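Local coordinates for endoglucanase (Thermotoga maritima, PDB 1VHO), which probably acts as an aminopeptidase of the M42 family, whose members depend on two divalent metal cations per subunit, at residues A66-I71 with A175-L180; K169-R174 with E313-R318; M226-A231 with I303-M308. All coordinates share one frame; numbering follows the deposited sequence.

Overall arrangement
All three contacts are largely buried, with contact 1 nearest the middle of the chain and contact 3 farthest from it, its outer end partly exposed. Contacts 1 and 2 share helix 171-187, while contacts 1 and 3 draw on the neighbouring strands 61-67 and 222-229 of the same mixed sheet. Contact 2 lies about 9 Å from contact 1 and about 8 Å from contact 3, centre to centre. Their chemistry follows their place: apolar packing of helix on strand in contact 1, carboxylates at a helix start in contact 2, and parallel backbone bonding in contact 3. Each holds one predicted metal ligand, His67, Asp172 or Asp227, so together they illustrate how distant segments assemble one site.

Contact 1. Residues A66-I71 with A175-L180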
ATOM      1  N   ALA A  66       4.121   6.541  -1.339  1.00 14.31           N
ATOM      2  CA  ALA A  66       3.491   5.210  -1.199  1.00 15.23           C
ATOM      3  C   ALA A  66       1.963   5.355  -1.230  1.00 17.87           C
ATOM      4  O   ALA A  66       1.466   6.413  -0.813  1.00 17.65           O
ATOM      5  CB  ALA A  66       3.914   4.568   0.124  1.00 14.33           C
ATOM      6  N   HIS A  67       1.260   4.385  -1.790  1.00 17.71           N
ATOM      7  CA  HIS A  67      -0.213   4.427  -1.777  1.00 19.88           C
ATOM      8  C   HIS A  67      -0.674   3.874  -0.407  1.00 21.44           C
ATOM      9  O   HIS A  67       0.071   3.105   0.231  1.00 18.37           O
ATOM     10  CB  HIS A  67      -0.783   3.504  -2.856  1.00 19.34           C
ATOM     11  CG  HIS A  67      -0.470   3.845  -4.266  1.00 23.61           C
ATOM     12  ND1 HIS A  67      -1.234   4.746  -4.994  1.00 26.53           N
ATOM     13  CD2 HIS A  67       0.507   3.397  -5.109  1.00 24.08           C
ATOM     14  CE1 HIS A  67      -0.750   4.840  -6.214  1.00 26.84           C
ATOM     15  NE2 HIS A  67       0.294   4.032  -6.307  1.00 31.17           N
ATOM     16  N   VAL A  68      -1.920   4.132  -0.011  1.00 19.48           N
ATOM     17  CA  VAL A  68      -2.360   3.657   1.305  1.00 20.00           C
ATOM     18  C   VAL A  68      -3.634   2.825   1.277  1.00 17.69           C
ATOM     19  O   VAL A  68      -3.897   2.147   2.291  1.00 17.18           O
ATOM     20  CB  VAL A  68      -2.614   4.788   2.323  1.00 21.40           C
ATOM     21  CG1 VAL A  68      -1.418   5.725   2.510  1.00 23.20           C
ATOM     22  CG2 VAL A  68      -3.823   5.622   1.951  1.00 26.00           C
ATOM     23  N   ASP A  69      -4.416   2.899   0.190  1.00 16.95           N
ATOM     24  CA  ASP A  69      -5.692   2.192   0.178  1.00 17.80           C
ATOM     25  C   ASP A  69      -5.636   0.710  -0.026  1.00 18.19           C
ATOM     26  O   ASP A  69      -4.592   0.043  -0.211  1.00 17.34           O
ATOM     27  CB  ASP A  69      -6.646   2.861  -0.868  1.00 17.38           C
ATOM     28  CG  ASP A  69      -6.268   2.570  -2.309  1.00 24.99           C
ATOM     29  OD1 ASP A  69      -5.121   2.134  -2.563  1.00 27.47           O
ATOM     30  OD2 ASP A  69      -7.057   2.771  -3.260  1.00 21.83           O
ATOM     31  N   GLU A  70      -6.824   0.104   0.028  1.00 16.14           N
ATOM     32  CA  GLU A  70      -7.012  -1.318  -0.204  1.00 16.04           C
ATOM     33  C   GLU A  70      -8.334  -1.503  -0.956  1.00 17.14           C
ATOM     34  O   GLU A  70      -9.166  -0.588  -0.996  1.00 17.45           O
ATOM     35  CB  GLU A  70      -7.097  -2.149   1.087  1.00 12.17           C
ATOM     36  CG  GLU A  70      -8.330  -1.736   1.971  1.00 13.86           C
ATOM     37  CD  GLU A  70      -8.114  -2.312   3.377  1.00 15.89           C
ATOM     38  OE1 GLU A  70      -8.461  -3.498   3.613  1.00 15.19           O
ATOM     39  OE2 GLU A  70      -7.578  -1.618   4.254  1.00 13.82           O
ATOM     40  N   ILE A  71      -8.560  -2.695  -1.446  1.00 17.44           N
ATOM     41  CA  ILE A  71      -9.810  -2.930  -2.169  1.00 20.07           C
ATOM     42  C   ILE A  71     -10.973  -2.933  -1.184  1.00 19.25           C
ATOM     43  O   ILE A  71     -10.897  -3.218   0.019  1.00 16.41           O
ATOM     44  CB  ILE A  71      -9.767  -4.224  -2.978  1.00 26.88           C
ATOM     45  CG1 ILE A  71      -9.723  -5.438  -2.080  1.00 26.96           C
ATOM     46  CG2 ILE A  71      -8.569  -4.205  -3.946  1.00 26.97           C
ATOM     47  CD1 ILE A  71     -10.960  -6.316  -2.264  1.00 33.09           C
ATOM     48  N   ALA A 175       2.762  -2.613   2.908  1.00 14.03           N
ATOM     49  CA  ALA A 175       4.195  -2.899   3.166  1.00 14.93           C
ATOM     50  C   ALA A 175       5.001  -1.655   2.827  1.00 15.95           C
ATOM     51  O   ALA A 175       5.931  -1.326   3.577  1.00 15.25           O
ATOM     52  CB  ALA A 175       4.670  -4.068   2.304  1.00 15.50           C
ATOM     53  N   SER A 176       4.627  -0.918   1.777  1.00 13.27           N
ATOM     54  CA  SER A 176       5.319   0.306   1.400  1.00 14.66           C
ATOM     55  C   SER A 176       5.127   1.420   2.434  1.00 15.13           C
ATOM     56  O   SER A 176       6.049   2.206   2.709  1.00 14.20           O
ATOM     57  CB  SER A 176       4.815   0.797   0.031  1.00 13.80           C
ATOM     58  OG  SER A 176       5.172  -0.172  -0.991  1.00 18.09           O
ATOM     59  N   CYS A 177       3.930   1.504   3.011  1.00 13.82           N
ATOM     60  CA  CYS A 177       3.661   2.442   4.088  1.00 14.48           C
ATOM     61  C   CYS A 177       4.641   2.079   5.237  1.00 13.70           C
ATOM     62  O   CYS A 177       5.231   3.012   5.782  1.00 13.79           O
ATOM     63  CB  CYS A 177       2.207   2.286   4.653  1.00 15.25           C
ATOM     64  SG  CYS A 177       1.019   2.948   3.405  1.00 14.28           S
ATOM     65  N   GLY A 178       4.804   0.831   5.547  1.00 13.99           N
ATOM     66  CA  GLY A 178       5.701   0.334   6.606  1.00 15.94           C
ATOM     67  C   GLY A 178       7.161   0.787   6.289  1.00 16.74           C
ATOM     68  O   GLY A 178       7.878   1.251   7.165  1.00 14.87           O
ATOM     69  N   VAL A 179       7.581   0.645   5.032  1.00 15.72           N
ATOM     70  CA  VAL A 179       8.952   1.075   4.663  1.00 15.38           C
ATOM     71  C   VAL A 179       9.130   2.563   4.985  1.00 17.11           C
ATOM     72  O   VAL A 179      10.089   2.996   5.631  1.00 15.31           O
ATOM     73  CB  VAL A 179       9.182   0.948   3.130  1.00 12.46           C
ATOM     74  CG1 VAL A 179      10.539   1.651   2.758  1.00 12.32           C
ATOM     75  CG2 VAL A 179       9.188  -0.479   2.657  1.00 13.80           C
ATOM     76  N   LEU A 180       8.136   3.384   4.590  1.00 15.36           N
ATOM     77  CA  LEU A 180       8.288   4.833   4.810  1.00 15.91           C
ATOM     78  C   LEU A 180       8.247   5.208   6.277  1.00 17.16           C
ATOM     79  O   LEU A 180       8.950   6.168   6.686  1.00 16.33           O
ATOM     80  CB  LEU A 180       7.293   5.601   3.935  1.00 17.89           C
ATOM     81  CG  LEU A 180       7.470   5.336   2.412  1.00 18.11           C
ATOM     82  CD1 LEU A 180       6.625   6.342   1.637  1.00 18.09           C
ATOM     83  CD2 LEU A 180       8.956   5.510   2.026  1.00 17.78           C
TER
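Leu180 leans from its helix onto Ala66, the last but one residue of strand 61-67. Traced outward, the leucine closes on the alanine methyl step by step: its CB is 5.2 Å from Ala66 CB, its CG 4.3 Å from that carbon, and its CD1 3.6 Å. The second torsion (chi2 -169°) sets CD1 anti to CA, carrying that methyl onto the strand, while CD2 turns to the far side of CG. CD1 also lies 3.9 Å from Ala66 N, so it meets the backbone as well as the methyl. One helical turn earlier Ser176 brings its CB to 3.9 Å from Ala66 CB, and the small alanine is thereby held between two residues of the helix.

Cys177 works further along the strand. Its sulphur sits 3.3 Å from the carbonyl oxygen His67 O and 3.8 Å from Val68 CG1, touching backbone and side chain at the strand's exit. The imidazole of His67, a predicted metal ligand, leaves in the other direction, and its NE2 is hydrogen-bonded to Asp287.

This is helix-on-sheet packing in an alpha/beta core. Strand 61-67 runs between strands 195-201 and 222-229; Leu180 reaches Val198 and Phe200 on the former and Met226 on the latter, and helix 317-333 packs against the same helix through Val179.

Contact 2. Residues K169-R174 with E313-R318; sequences KALDNR and EMVDPR
Glu313 and Asp172 are brought together by different torsions. The glutamate has CG anti to its carbonyl carbon (chi1 -67°) and stays extended beyond it, so the carboxylate reaches the first turn of helix 171-187; Asp172 has CG between its backbone N and carbonyl carbon (chi1 52°). Glu313 OE1 accepts from Asp172 N at 2.8 Å, on the syn side but tilted out of the carboxylate plane, and Leu171 N lies equally near that oxygen. Beside this bond, Asp172 OD2 and Glu313 OE2 come within 2.5 Å, their carboxylate planes almost perpendicular. Both acids have further partners: Glu313 OE2 accepts from His309 N, and Asp172 OD1 pairs with Arg281. Asp172 is predicted to bridge both metals, which makes Glu313 a likely second-shell residue fixing its position.

Leu171 supplies the apolar flank, with CD1 3.5 Å from Glu313 O and 4.2 Å from Val315 CG2. Further on, Asp316 caps the next helix by accepting from Arg318 N at 2.8 Å.

Strand 313-315 is an edge of a three-stranded antiparallel sheet, bonded to strand 165-168, which leads into helix 171-187; helix 7-16 touches Leu171, and helix 317-333 follows directly.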
ATOM      1  N   LYS A 169      -3.920  -9.030   4.442  1.00 10.95           N
ATOM      2  CA  LYS A 169      -4.515  -8.300   3.332  1.00 12.20           C
ATOM      3  C   LYS A 169      -3.776  -6.976   3.102  1.00 12.65           C
ATOM      4  O   LYS A 169      -3.189  -6.422   4.050  1.00 14.20           O
ATOM      5  CB  LYS A 169      -6.007  -7.959   3.576  1.00 12.44           C
ATOM      6  CG  LYS A 169      -6.208  -7.091   4.881  1.00 13.58           C
ATOM      7  CD  LYS A 169      -7.701  -6.718   4.936  1.00 13.47           C
ATOM      8  CE  LYS A 169      -8.062  -5.890   6.184  1.00 10.85           C
ATOM      9  NZ  LYS A 169      -7.631  -4.476   6.113  1.00 10.47           N
ATOM     10  N   ALA A 170      -3.997  -6.427   1.918  1.00 13.07           N
ATOM     11  CA  ALA A 170      -3.490  -5.081   1.591  1.00 13.53           C
ATOM     12  C   ALA A 170      -2.024  -4.796   1.772  1.00 12.45           C
ATOM     13  O   ALA A 170      -1.631  -3.599   1.666  1.00 12.56           O
ATOM     14  CB  ALA A 170      -4.271  -4.034   2.431  1.00 14.03           C
ATOM     15  N   LEU A 171      -1.166  -5.816   1.811  1.00 11.88           N
ATOM     16  CA  LEU A 171       0.273  -5.516   1.892  1.00 13.42           C
ATOM     17  C   LEU A 171       0.807  -4.915   0.633  1.00 13.91           C
ATOM     18  O   LEU A 171       1.847  -4.239   0.633  1.00 14.21           O
ATOM     19  CB  LEU A 171       1.031  -6.779   2.360  1.00 13.88           C
ATOM     20  CG  LEU A 171       0.745  -7.207   3.788  1.00 15.24           C
ATOM     21  CD1 LEU A 171       1.182  -8.652   4.049  1.00 16.96           C
ATOM     22  CD2 LEU A 171       1.424  -6.303   4.818  1.00 14.89           C
ATOM     23  N   ASP A 172       0.139  -5.077  -0.543  1.00 15.32           N
ATOM     24  CA  ASP A 172       0.607  -4.475  -1.766  1.00 16.62           C
ATOM     25  C   ASP A 172       0.756  -2.958  -1.618  1.00 16.80           C
ATOM     26  O   ASP A 172       1.459  -2.354  -2.431  1.00 13.65           O
ATOM     27  CB  ASP A 172      -0.223  -4.882  -2.992  1.00 19.11           C
ATOM     28  CG  ASP A 172      -1.713  -4.646  -2.746  1.00 19.87           C
ATOM     29  OD1 ASP A 172      -2.102  -3.491  -2.526  1.00 19.14           O
ATOM     30  OD2 ASP A 172      -2.479  -5.619  -2.702  1.00 20.48           O
ATOM     31  N   ASN A 173       0.030  -2.320  -0.674  1.00 13.40           N
ATOM     32  CA  ASN A 173       0.272  -0.912  -0.407  1.00 14.34           C
ATOM     33  C   ASN A 173       0.821  -0.729   1.024  1.00 14.79           C
ATOM     34  O   ASN A 173       1.699   0.096   1.300  1.00 13.68           O
ATOM     35  CB  ASN A 173      -1.035  -0.079  -0.500  1.00 14.32           C
ATOM     36  CG  ASN A 173      -1.430   0.135  -1.951  1.00 20.72           C
ATOM     37  OD1 ASN A 173      -0.545   0.118  -2.827  1.00 17.91           O
ATOM     38  ND2 ASN A 173      -2.690   0.487  -2.212  1.00 14.53           N
ATOM     39  N   ARG A 174       0.306  -1.525   1.970  1.00 12.51           N
ATOM     40  CA  ARG A 174       0.695  -1.351   3.386  1.00 14.02           C
ATOM     41  C   ARG A 174       2.165  -1.700   3.674  1.00 14.68           C
ATOM     42  O   ARG A 174       2.771  -1.068   4.556  1.00 14.29           O
ATOM     43  CB  ARG A 174      -0.248  -2.055   4.324  1.00 11.56           C
ATOM     44  CG  ARG A 174      -1.737  -1.633   4.241  1.00 12.43           C
ATOM     45  CD  ARG A 174      -1.994  -0.232   4.834  1.00 11.65           C
ATOM     46  NE  ARG A 174      -3.276   0.227   4.282  1.00 14.15           N
ATOM     47  CZ  ARG A 174      -4.478  -0.274   4.517  1.00 14.98           C
ATOM     48  NH1 ARG A 174      -4.678  -1.284   5.370  1.00 10.18           N
ATOM     49  NH2 ARG A 174      -5.502   0.224   3.773  1.00 15.43           N
ATOM     50  N   GLU A 313      -1.583 -12.016   1.074  1.00 18.97           N
ATOM     51  CA  GLU A 313      -0.321 -11.578   0.464  1.00 18.13           C
ATOM     52  C   GLU A 313       0.784 -11.876   1.480  1.00 17.00           C
ATOM     53  O   GLU A 313       0.519 -11.741   2.661  1.00 15.52           O
ATOM     54  CB  GLU A 313      -0.333 -10.064   0.183  1.00 17.44           C
ATOM     55  CG  GLU A 313      -1.396  -9.820  -0.946  1.00 17.82           C
ATOM     56  CD  GLU A 313      -1.538  -8.342  -1.263  1.00 17.77           C
ATOM     57  OE1 GLU A 313      -1.317  -7.511  -0.379  1.00 17.87           O
ATOM     58  OE2 GLU A 313      -1.923  -8.021  -2.422  1.00 18.34           O
HETATM   59  N   MSE A 314       2.001 -12.087   1.016  1.00 14.94           N
HETATM   60  CA  MSE A 314       3.085 -12.403   1.949  1.00 15.20           C
HETATM   61  C   MSE A 314       4.321 -11.573   1.653  1.00 14.99           C
HETATM   62  O   MSE A 314       4.683 -11.410   0.478  1.00 17.24           O
HETATM   63  CB  MSE A 314       3.452 -13.907   1.738  1.00 16.19           C
HETATM   64  CG  MSE A 314       4.648 -14.299   2.641  1.00 22.48           C
HETATM   65 SE   MSE A 314       5.164 -16.122   2.242  1.00 42.27          SE
HETATM   66  CE  MSE A 314       3.721 -17.066   3.065  1.00 29.87           C
ATOM     67  N   VAL A 315       4.884 -10.942   2.671  1.00 14.41           N
ATOM     68  CA  VAL A 315       6.105 -10.147   2.476  1.00 14.69           C
ATOM     69  C   VAL A 315       7.123 -10.593   3.557  1.00 15.76           C
ATOM     70  O   VAL A 315       6.742 -11.174   4.597  1.00 17.09           O
ATOM     71  CB  VAL A 315       5.903  -8.640   2.639  1.00 19.89           C
ATOM     72  CG1 VAL A 315       4.960  -8.106   1.537  1.00 23.82           C
ATOM     73  CG2 VAL A 315       5.340  -8.309   4.023  1.00 18.86           C
ATOM     74  N   ASP A 316       8.389 -10.288   3.279  1.00 14.79           N
ATOM     75  CA  ASP A 316       9.446 -10.564   4.255  1.00 15.20           C
ATOM     76  C   ASP A 316       9.785  -9.265   4.945  1.00 14.82           C
ATOM     77  O   ASP A 316      10.283  -8.321   4.306  1.00 16.79           O
ATOM     78  CB  ASP A 316      10.698 -11.070   3.460  1.00 17.74           C
ATOM     79  CG  ASP A 316      11.743 -11.628   4.411  1.00 20.39           C
ATOM     80  OD1 ASP A 316      11.976 -10.983   5.458  1.00 17.37           O
ATOM     81  OD2 ASP A 316      12.273 -12.734   4.158  1.00 21.05           O
ATOM     82  N   PRO A 317       9.596  -9.105   6.256  1.00 16.47           N
ATOM     83  CA  PRO A 317       9.905  -7.890   6.970  1.00 16.30           C
ATOM     84  C   PRO A 317      11.338  -7.440   6.825  1.00 18.09           C
ATOM     85  O   PRO A 317      11.600  -6.231   6.931  1.00 16.00           O
ATOM     86  CB  PRO A 317       9.518  -8.152   8.424  1.00 18.93           C
ATOM     87  CG  PRO A 317       8.730  -9.405   8.411  1.00 19.50           C
ATOM     88  CD  PRO A 317       9.037 -10.172   7.143  1.00 17.45           C
ATOM     89  N   ARG A 318      12.280  -8.376   6.531  1.00 17.02           N
ATOM     90  CA  ARG A 318      13.661  -7.923   6.332  1.00 18.36           C
ATOM     91  C   ARG A 318      13.803  -7.113   5.057  1.00 16.70           C
ATOM     92  O   ARG A 318      14.678  -6.220   5.008  1.00 16.09           O
ATOM     93  CB  ARG A 318      14.637  -9.105   6.287  1.00 23.15           C
ATOM     94  CG  ARG A 318      14.669  -9.955   7.554  1.00 31.17           C
ATOM     95  CD  ARG A 318      15.501 -11.212   7.262  1.00 36.85           C
ATOM     96  NE  ARG A 318      14.771 -12.044   6.280  1.00 40.78           N
ATOM     97  CZ  ARG A 318      15.266 -13.130   5.725  1.00 40.44           C
ATOM     98  NH1 ARG A 318      16.512 -13.527   6.051  1.00 44.19           N
ATOM     99  NH2 ARG A 318      14.579 -13.829   4.866  1.00 41.37           N
TER

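Contact 3. Residues M226-A231 with I303-M308; sequences MDVTFA and IPLKYM
Three backbone hydrogen bonds tie Asp227 and Thr229 to the parallel strand, on the two sides of Val228, which stands opposite Ile303. Ile303 N donates to Asp227 O at 3.0 Å, Thr229 N to Ile303 O at 3.0 Å, and Leu305 N to Thr229 O at 2.8 Å. The chain from Ile303 thus gives and receives alternately in the parallel pattern. Between these bonds, the CA-H of Pro304 approaches Thr229 O as well, so that this oxygen is met twice. Asp227, a predicted metal ligand, turns its carboxylate off the pair and makes a salt bridge with Arg281; Thr229 OG1 bonds to Glu276.

The packing divides by face. With Ile303 on its face, Val228 sets CG1 3.9 Å from Leu305 CD1 and CG2 4.0 Å from Met308 CE, the bent selenomethionine chain bringing its methyl back to the strand. Beyond the last bridge, Phe230 takes Pro304 CB at its ring edge and Lys306 CG over one face, 4.0 Å from CE2. That same CG lies 3.6 Å above the centre of the Tyr307 ring, placing the lysine methylenes between two aromatics. An alanine at Phe230 would probably strip Lys306 CG of one of its two aromatic neighbours, leave Pro304 CB without the ring edge, and open a gap beside them.

Asp227 near the C-terminal end of a parallel strand, beside the chain leading to His309, is consistent with the metal site of zinc exopeptidases.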
HETATM    1  N   MSE A 226       7.410   3.978  -4.234  1.00 15.06           N
HETATM    2  CA  MSE A 226       7.407   2.618  -3.723  1.00 14.81           C
HETATM    3  C   MSE A 226       6.362   1.784  -4.473  1.00 17.52           C
HETATM    4  O   MSE A 226       5.254   2.281  -4.699  1.00 16.94           O
HETATM    5  CB  MSE A 226       6.938   2.635  -2.255  1.00 14.27           C
HETATM    6  CG  MSE A 226       7.766   3.420  -1.275  1.00 17.86           C
HETATM    7 SE   MSE A 226       9.431   2.519  -0.967  1.00 36.13          SE
HETATM    8  CE  MSE A 226      10.517   3.375  -2.293  1.00 17.22           C
ATOM      9  N   ASP A 227       6.647   0.504  -4.608  1.00 16.37           N
ATOM     10  CA  ASP A 227       5.659  -0.382  -5.222  1.00 16.02           C
ATOM     11  C   ASP A 227       5.966  -1.786  -4.690  1.00 14.46           C
ATOM     12  O   ASP A 227       6.789  -1.929  -3.776  1.00 13.83           O
ATOM     13  CB  ASP A 227       5.758  -0.348  -6.745  1.00 17.28           C
ATOM     14  CG  ASP A 227       4.442  -0.659  -7.442  1.00 23.69           C
ATOM     15  OD1 ASP A 227       3.513  -1.259  -6.853  1.00 23.56           O
ATOM     16  OD2 ASP A 227       4.308  -0.288  -8.628  1.00 29.00           O
ATOM     17  N   VAL A 228       5.247  -2.773  -5.186  1.00 14.39           N
ATOM     18  CA  VAL A 228       5.512  -4.159  -4.804  1.00 15.54           C
ATOM     19  C   VAL A 228       5.618  -4.962  -6.117  1.00 17.16           C
ATOM     20  O   VAL A 228       5.093  -4.491  -7.140  1.00 17.20           O
ATOM     21  CB  VAL A 228       4.435  -4.810  -3.917  1.00 15.14           C
ATOM     22  CG1 VAL A 228       4.468  -4.172  -2.500  1.00 14.79           C
ATOM     23  CG2 VAL A 228       3.070  -4.586  -4.554  1.00 16.15           C
ATOM     24  N   THR A 229       6.292  -6.099  -6.041  1.00 17.08           N
ATOM     25  CA  THR A 229       6.390  -6.919  -7.268  1.00 19.59           C
ATOM     26  C   THR A 229       6.641  -8.364  -6.906  1.00 21.71           C
ATOM     27  O   THR A 229       7.000  -8.733  -5.798  1.00 19.03           O
ATOM     28  CB  THR A 229       7.624  -6.417  -8.078  1.00 23.03           C
ATOM     29  OG1 THR A 229       7.602  -6.957  -9.405  1.00 23.14           O
ATOM     30  CG2 THR A 229       8.929  -6.881  -7.418  1.00 17.19           C
ATOM     31  N   PHE A 230       6.599  -9.255  -7.897  1.00 26.79           N
ATOM     32  CA  PHE A 230       7.045 -10.642  -7.626  1.00 29.24           C
ATOM     33  C   PHE A 230       7.301 -11.302  -8.981  1.00 30.97           C
ATOM     34  O   PHE A 230       8.443 -11.574  -9.327  1.00 31.37           O
ATOM     35  CB  PHE A 230       6.125 -11.477  -6.761  1.00 31.53           C
ATOM     36  CG  PHE A 230       6.818 -12.696  -6.176  1.00 33.25           C
ATOM     37  CD1 PHE A 230       7.876 -12.539  -5.291  1.00 31.29           C
ATOM     38  CD2 PHE A 230       6.426 -13.967  -6.545  1.00 32.22           C
ATOM     39  CE1 PHE A 230       8.535 -13.657  -4.787  1.00 32.59           C
ATOM     40  CE2 PHE A 230       7.098 -15.090  -6.060  1.00 34.12           C
ATOM     41  CZ  PHE A 230       8.154 -14.930  -5.183  1.00 31.27           C
ATOM     42  N   ALA A 231       6.216 -11.453  -9.733  1.00 31.48           N
ATOM     43  CA  ALA A 231       6.326 -12.107 -11.050  1.00 31.74           C
ATOM     44  C   ALA A 231       6.880 -11.176 -12.105  1.00 31.84           C
ATOM     45  O   ALA A 231       6.874  -9.958 -12.013  1.00 28.91           O
ATOM     46  CB  ALA A 231       4.954 -12.607 -11.468  1.00 34.32           C
ATOM     47  N   ILE A 303       9.006  -3.798  -3.077  1.00 14.56           N
ATOM     48  CA  ILE A 303       9.140  -4.863  -2.073  1.00 14.93           C
ATOM     49  C   ILE A 303       8.593  -6.167  -2.679  1.00 16.03           C
ATOM     50  O   ILE A 303       7.478  -6.162  -3.239  1.00 16.22           O
ATOM     51  CB  ILE A 303       8.303  -4.465  -0.839  1.00 13.54           C
ATOM     52  CG1 ILE A 303       8.983  -3.326  -0.059  1.00 17.46           C
ATOM     53  CG2 ILE A 303       8.103  -5.685   0.082  1.00 14.50           C
ATOM     54  CD1 ILE A 303      10.368  -3.617   0.494  1.00 19.44           C
ATOM     55  N   PRO A 304       9.327  -7.268  -2.636  1.00 15.13           N
ATOM     56  CA  PRO A 304       8.866  -8.550  -3.159  1.00 16.13           C
ATOM     57  C   PRO A 304       7.617  -8.979  -2.368  1.00 15.03           C
ATOM     58  O   PRO A 304       7.605  -8.856  -1.137  1.00 14.96           O
ATOM     59  CB  PRO A 304       9.978  -9.555  -2.827  1.00 15.95           C
ATOM     60  CG  PRO A 304      11.210  -8.649  -2.755  1.00 14.81           C
ATOM     61  CD  PRO A 304      10.682  -7.404  -2.045  1.00 15.66           C
ATOM     62  N   LEU A 305       6.601  -9.372  -3.099  1.00 15.51           N
ATOM     63  CA  LEU A 305       5.363  -9.805  -2.380  1.00 15.88           C
ATOM     64  C   LEU A 305       4.856 -11.042  -3.067  1.00 18.59           C
ATOM     65  O   LEU A 305       4.827 -11.124  -4.297  1.00 19.92           O
ATOM     66  CB  LEU A 305       4.396  -8.617  -2.437  1.00 19.55           C
ATOM     67  CG  LEU A 305       3.009  -8.781  -1.823  1.00 23.63           C
ATOM     68  CD1 LEU A 305       2.474  -7.387  -1.492  1.00 20.72           C
ATOM     69  CD2 LEU A 305       2.042  -9.488  -2.778  1.00 25.39           C
ATOM     70  N   LYS A 306       4.406 -12.033  -2.309  1.00 17.51           N
ATOM     71  CA  LYS A 306       3.869 -13.248  -2.943  1.00 19.81           C
ATOM     72  C   LYS A 306       2.372 -13.297  -2.758  1.00 20.10           C
ATOM     73  O   LYS A 306       1.839 -12.780  -1.764  1.00 19.34           O
ATOM     74  CB  LYS A 306       4.600 -14.421  -2.264  1.00 22.17           C
ATOM     75  CG  LYS A 306       4.574 -15.737  -3.024  1.00 33.05           C
ATOM     76  CD  LYS A 306       5.437 -16.768  -2.285  1.00 35.60           C
ATOM     77  CE  LYS A 306       5.973 -17.829  -3.220  1.00 42.61           C
ATOM     78  NZ  LYS A 306       4.952 -18.861  -3.562  1.00 46.53           N
ATOM     79  N   TYR A 307       1.625 -13.881  -3.684  1.00 21.43           N
ATOM     80  CA  TYR A 307       0.172 -14.040  -3.587  1.00 24.19           C
ATOM     81  C   TYR A 307      -0.546 -12.703  -3.725  1.00 26.00           C
ATOM     82  O   TYR A 307      -1.501 -12.353  -3.041  1.00 26.36           O
ATOM     83  CB  TYR A 307      -0.290 -14.821  -2.349  1.00 24.09           C
ATOM     84  CG  TYR A 307       0.543 -16.067  -2.107  1.00 27.17           C
ATOM     85  CD1 TYR A 307       0.615 -17.091  -3.027  1.00 28.74           C
ATOM     86  CD2 TYR A 307       1.312 -16.146  -0.940  1.00 28.79           C
ATOM     87  CE1 TYR A 307       1.427 -18.207  -2.780  1.00 29.96           C
ATOM     88  CE2 TYR A 307       2.124 -17.233  -0.688  1.00 31.30           C
ATOM     89  CZ  TYR A 307       2.181 -18.250  -1.627  1.00 32.39           C
ATOM     90  OH  TYR A 307       2.981 -19.335  -1.370  1.00 34.65           O
HETATM   91  N   MSE A 308      -0.030 -11.912  -4.666  1.00 27.17           N
HETATM   92  CA  MSE A 308      -0.536 -10.604  -5.007  1.00 30.45           C
HETATM   93  C   MSE A 308      -2.061 -10.623  -5.139  1.00 30.21           C
HETATM   94  O   MSE A 308      -2.582 -11.569  -5.723  1.00 29.76           O
HETATM   95  CB  MSE A 308      -0.021 -10.244  -6.428  1.00 38.72           C
HETATM   96  CG  MSE A 308      -0.416  -8.830  -6.828  1.00 49.02           C
HETATM   97 SE   MSE A 308       0.638  -7.556  -5.859  1.00 63.40          SE
HETATM   98  CE  MSE A 308       2.394  -7.997  -6.479  1.00 55.23           C
TER